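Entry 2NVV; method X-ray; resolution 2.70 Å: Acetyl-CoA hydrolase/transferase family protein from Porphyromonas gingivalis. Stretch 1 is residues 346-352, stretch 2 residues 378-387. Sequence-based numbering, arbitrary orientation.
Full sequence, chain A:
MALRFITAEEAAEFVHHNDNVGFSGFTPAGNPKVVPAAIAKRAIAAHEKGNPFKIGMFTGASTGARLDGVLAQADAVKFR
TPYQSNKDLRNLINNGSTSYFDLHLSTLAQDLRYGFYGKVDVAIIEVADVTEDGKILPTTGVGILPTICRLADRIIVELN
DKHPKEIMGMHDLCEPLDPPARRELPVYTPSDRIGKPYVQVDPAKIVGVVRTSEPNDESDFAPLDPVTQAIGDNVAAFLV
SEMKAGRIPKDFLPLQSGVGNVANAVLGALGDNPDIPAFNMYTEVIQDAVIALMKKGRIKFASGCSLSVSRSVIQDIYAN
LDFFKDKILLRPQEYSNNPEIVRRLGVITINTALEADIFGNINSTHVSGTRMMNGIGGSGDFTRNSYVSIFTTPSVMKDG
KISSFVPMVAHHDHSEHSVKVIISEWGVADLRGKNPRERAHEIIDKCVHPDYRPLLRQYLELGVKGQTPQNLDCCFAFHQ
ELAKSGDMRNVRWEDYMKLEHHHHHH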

# COMPACT_ATOMS: atom_id res chain seq x y z
N GLY A 346 -15.59 0.57 -1.66
CA GLY A 346 -15.42 -0.85 -1.92
C GLY A 346 -15.18 -1.11 -3.40
O GLY A 346 -15.73 -2.04 -3.99
N VAL A 347 -14.35 -0.26 -4.00
CA VAL A 347 -14.03 -0.37 -5.40
C VAL A 347 -13.34 -1.68 -5.70
O VAL A 347 -12.37 -2.05 -5.03
CB VAL A 347 -13.10 0.77 -5.85
CG1 VAL A 347 -12.84 0.68 -7.34
CG2 VAL A 347 -13.72 2.11 -5.52
N ILE A 348 -13.85 -2.40 -6.70
CA ILE A 348 -13.24 -3.66 -7.11
C ILE A 348 -12.23 -3.27 -8.18
O ILE A 348 -12.60 -2.65 -9.17
CB ILE A 348 -14.30 -4.64 -7.68
CG1 ILE A 348 -15.22 -5.09 -6.54
CG2 ILE A 348 -13.61 -5.84 -8.35
CD1 ILE A 348 -16.40 -5.88 -6.98
N THR A 349 -10.97 -3.63 -7.97
CA THR A 349 -9.91 -3.26 -8.90
C THR A 349 -9.38 -4.42 -9.73
O THR A 349 -9.15 -5.51 -9.21
CB THR A 349 -8.72 -2.59 -8.15
OG1 THR A 349 -8.12 -3.53 -7.26
CG2 THR A 349 -9.20 -1.40 -7.33
N ILE A 350 -9.17 -4.15 -11.02
CA ILE A 350 -8.66 -5.14 -11.96
C ILE A 350 -7.52 -4.50 -12.74
O ILE A 350 -7.73 -3.57 -13.53
CB ILE A 350 -9.77 -5.57 -12.94
CG1 ILE A 350 -11.07 -5.80 -12.18
CG2 ILE A 350 -9.36 -6.84 -13.67
CD1 ILE A 350 -12.30 -5.64 -13.02
N ASN A 351 -6.31 -5.01 -12.54
CA ASN A 351 -5.12 -4.48 -13.18
C ASN A 351 -4.30 -5.57 -13.83
O ASN A 351 -4.50 -6.75 -13.54
CB ASN A 351 -4.30 -3.74 -12.14
CG ASN A 351 -4.94 -2.43 -11.71
OD1 ASN A 351 -4.79 -1.42 -12.39
ND2 ASN A 351 -5.67 -2.45 -10.61
N THR A 352 -3.37 -5.18 -14.70
CA THR A 352 -2.52 -6.13 -15.40
C THR A 352 -1.20 -6.40 -14.69
O THR A 352 -0.77 -5.63 -13.82
CB THR A 352 -2.19 -5.64 -16.81
OG1 THR A 352 -1.16 -4.65 -16.73
CG2 THR A 352 -3.40 -5.04 -17.47
N GLY A 378 -1.37 3.91 -10.91
CA GLY A 378 -2.31 3.89 -9.81
C GLY A 378 -2.65 2.48 -9.39
O GLY A 378 -3.57 2.27 -8.60
N SER A 379 -1.92 1.49 -9.90
CA SER A 379 -2.19 0.10 -9.54
C SER A 379 -2.01 -0.14 -8.05
O SER A 379 -2.69 -0.98 -7.48
CB SER A 379 -1.28 -0.85 -10.33
OG SER A 379 0.07 -0.61 -10.05
N GLY A 380 -1.10 0.60 -7.43
CA GLY A 380 -0.88 0.48 -6.00
C GLY A 380 -2.01 1.15 -5.23
O GLY A 380 -2.56 0.56 -4.29
N ASP A 381 -2.37 2.38 -5.61
CA ASP A 381 -3.46 3.11 -4.94
C ASP A 381 -4.72 2.25 -4.89
O ASP A 381 -5.39 2.17 -3.87
CB ASP A 381 -3.79 4.41 -5.68
CG ASP A 381 -2.67 5.44 -5.64
OD1 ASP A 381 -2.18 5.77 -4.54
OD2 ASP A 381 -2.27 5.93 -6.71
N PHE A 382 -5.03 1.61 -6.02
CA PHE A 382 -6.20 0.77 -6.13
C PHE A 382 -6.06 -0.61 -5.48
O PHE A 382 -6.74 -0.92 -4.50
CB PHE A 382 -6.55 0.64 -7.60
CG PHE A 382 -7.16 1.88 -8.19
CD1 PHE A 382 -8.46 2.25 -7.88
CD2 PHE A 382 -6.41 2.71 -9.02
CE1 PHE A 382 -9.01 3.41 -8.40
CE2 PHE A 382 -6.95 3.87 -9.54
CZ PHE A 382 -8.25 4.22 -9.22
N THR A 383 -5.17 -1.43 -6.02
CA THR A 383 -4.93 -2.78 -5.50
C THR A 383 -4.92 -2.84 -3.97
O THR A 383 -5.65 -3.62 -3.36
CB THR A 383 -3.58 -3.35 -5.99
OG1 THR A 383 -3.58 -3.42 -7.41
CG2 THR A 383 -3.35 -4.72 -5.41
N ARG A 384 -4.07 -2.01 -3.37
CA ARG A 384 -3.92 -1.97 -1.93
C ARG A 384 -5.21 -1.74 -1.15
O ARG A 384 -5.42 -2.37 -0.11
CB ARG A 384 -2.89 -0.90 -1.54
CG ARG A 384 -2.78 -0.67 -0.04
CD ARG A 384 -2.25 -1.90 0.69
NE ARG A 384 -0.79 -1.97 0.62
CZ ARG A 384 0.03 -1.30 1.43
NH1 ARG A 384 1.35 -1.42 1.30
NH2 ARG A 384 -0.46 -0.52 2.38
N ASN A 385 -6.08 -0.86 -1.65
CA ASN A 385 -7.31 -0.55 -0.93
C ASN A 385 -8.64 -1.08 -1.48
O ASN A 385 -9.69 -0.82 -0.90
CB ASN A 385 -7.42 0.96 -0.75
CG ASN A 385 -6.17 1.56 -0.12
OD1 ASN A 385 -5.35 2.18 -0.81
ND2 ASN A 385 -6.01 1.36 1.18
N SER A 386 -8.59 -1.83 -2.58
CA SER A 386 -9.81 -2.36 -3.17
C SER A 386 -10.52 -3.39 -2.30
O SER A 386 -9.91 -4.02 -1.44
CB SER A 386 -9.53 -2.99 -4.52
OG SER A 386 -8.73 -4.14 -4.34
N TYR A 387 -11.81 -3.57 -2.57
CA TYR A 387 -12.65 -4.52 -1.87
C TYR A 387 -12.01 -5.88 -2.10
O TYR A 387 -11.86 -6.67 -1.18
CB TYR A 387 -14.06 -4.48 -2.46
CG TYR A 387 -15.13 -5.12 -1.63
CD1 TYR A 387 -15.45 -6.47 -1.79
CD2 TYR A 387 -15.88 -4.37 -0.73
CE1 TYR A 387 -16.49 -7.05 -1.07
CE2 TYR A 387 -16.92 -4.94 0.00
CZ TYR A 387 -17.22 -6.28 -0.17
OH TYR A 387 -18.26 -6.84 0.53

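Strand 348-352 lies against a helix that begins at Ser379, with Gly378 at its N-cap position; the two axes approach to 7.8 Å, and their N-to-C directions differ by 133°, so the chains run roughly opposite ways. The backbones are closest just before the strand and at the C-terminal end of stretch 2: the CA atoms of Gly346 and Tyr387 are 4.6 Å apart, those of Val347 and Ser386 5.2 Å, and those of Asn351 and Ser379 6.5 Å. At the close end the main chains bond directly, Tyr387 N donating to Val347 O at 2.9 Å with a nearly straight N-H...O angle of 158°. Gly346, with positive phi, suits this tight corner: its O is 3.3 Å from Tyr387 CB, and an ideal CB on it would fall 2.9 Å from Tyr387 CD2, a clash.

Strand alternation sets the side-chain pattern. Thr349 and Asn351 point toward the helix, whereas Ile348, Ile350 and Thr352 point away. Thr349 is amphipathic in its contacts: its methyl CG2 packs 3.4 Å from Phe382 CB and meets the aromatic ring obliquely, while its OG1 lies 3.0 Å from Ser386 OG in a weak hydrogen bond; Thr383 O, 3.3 Å from Ser386 OG, is also within reach of the serine proton. Asn351 makes looser contacts, its OD1 4.1 Å from Ser379 CB and its ND2 3.9 Å from Thr383 OG1; its amide is hydrogen-bonded elsewhere in the structure. Thr383 OG1 instead donates to Ser379 O at 2.6 Å, one turn back along its own helix. Although Ile348 points away, its CG1 still reaches within 4.3 Å of Tyr387 CB, adding an apolar contact beside the backbone bond. Together the stretches bury 406 Å², counting both sides.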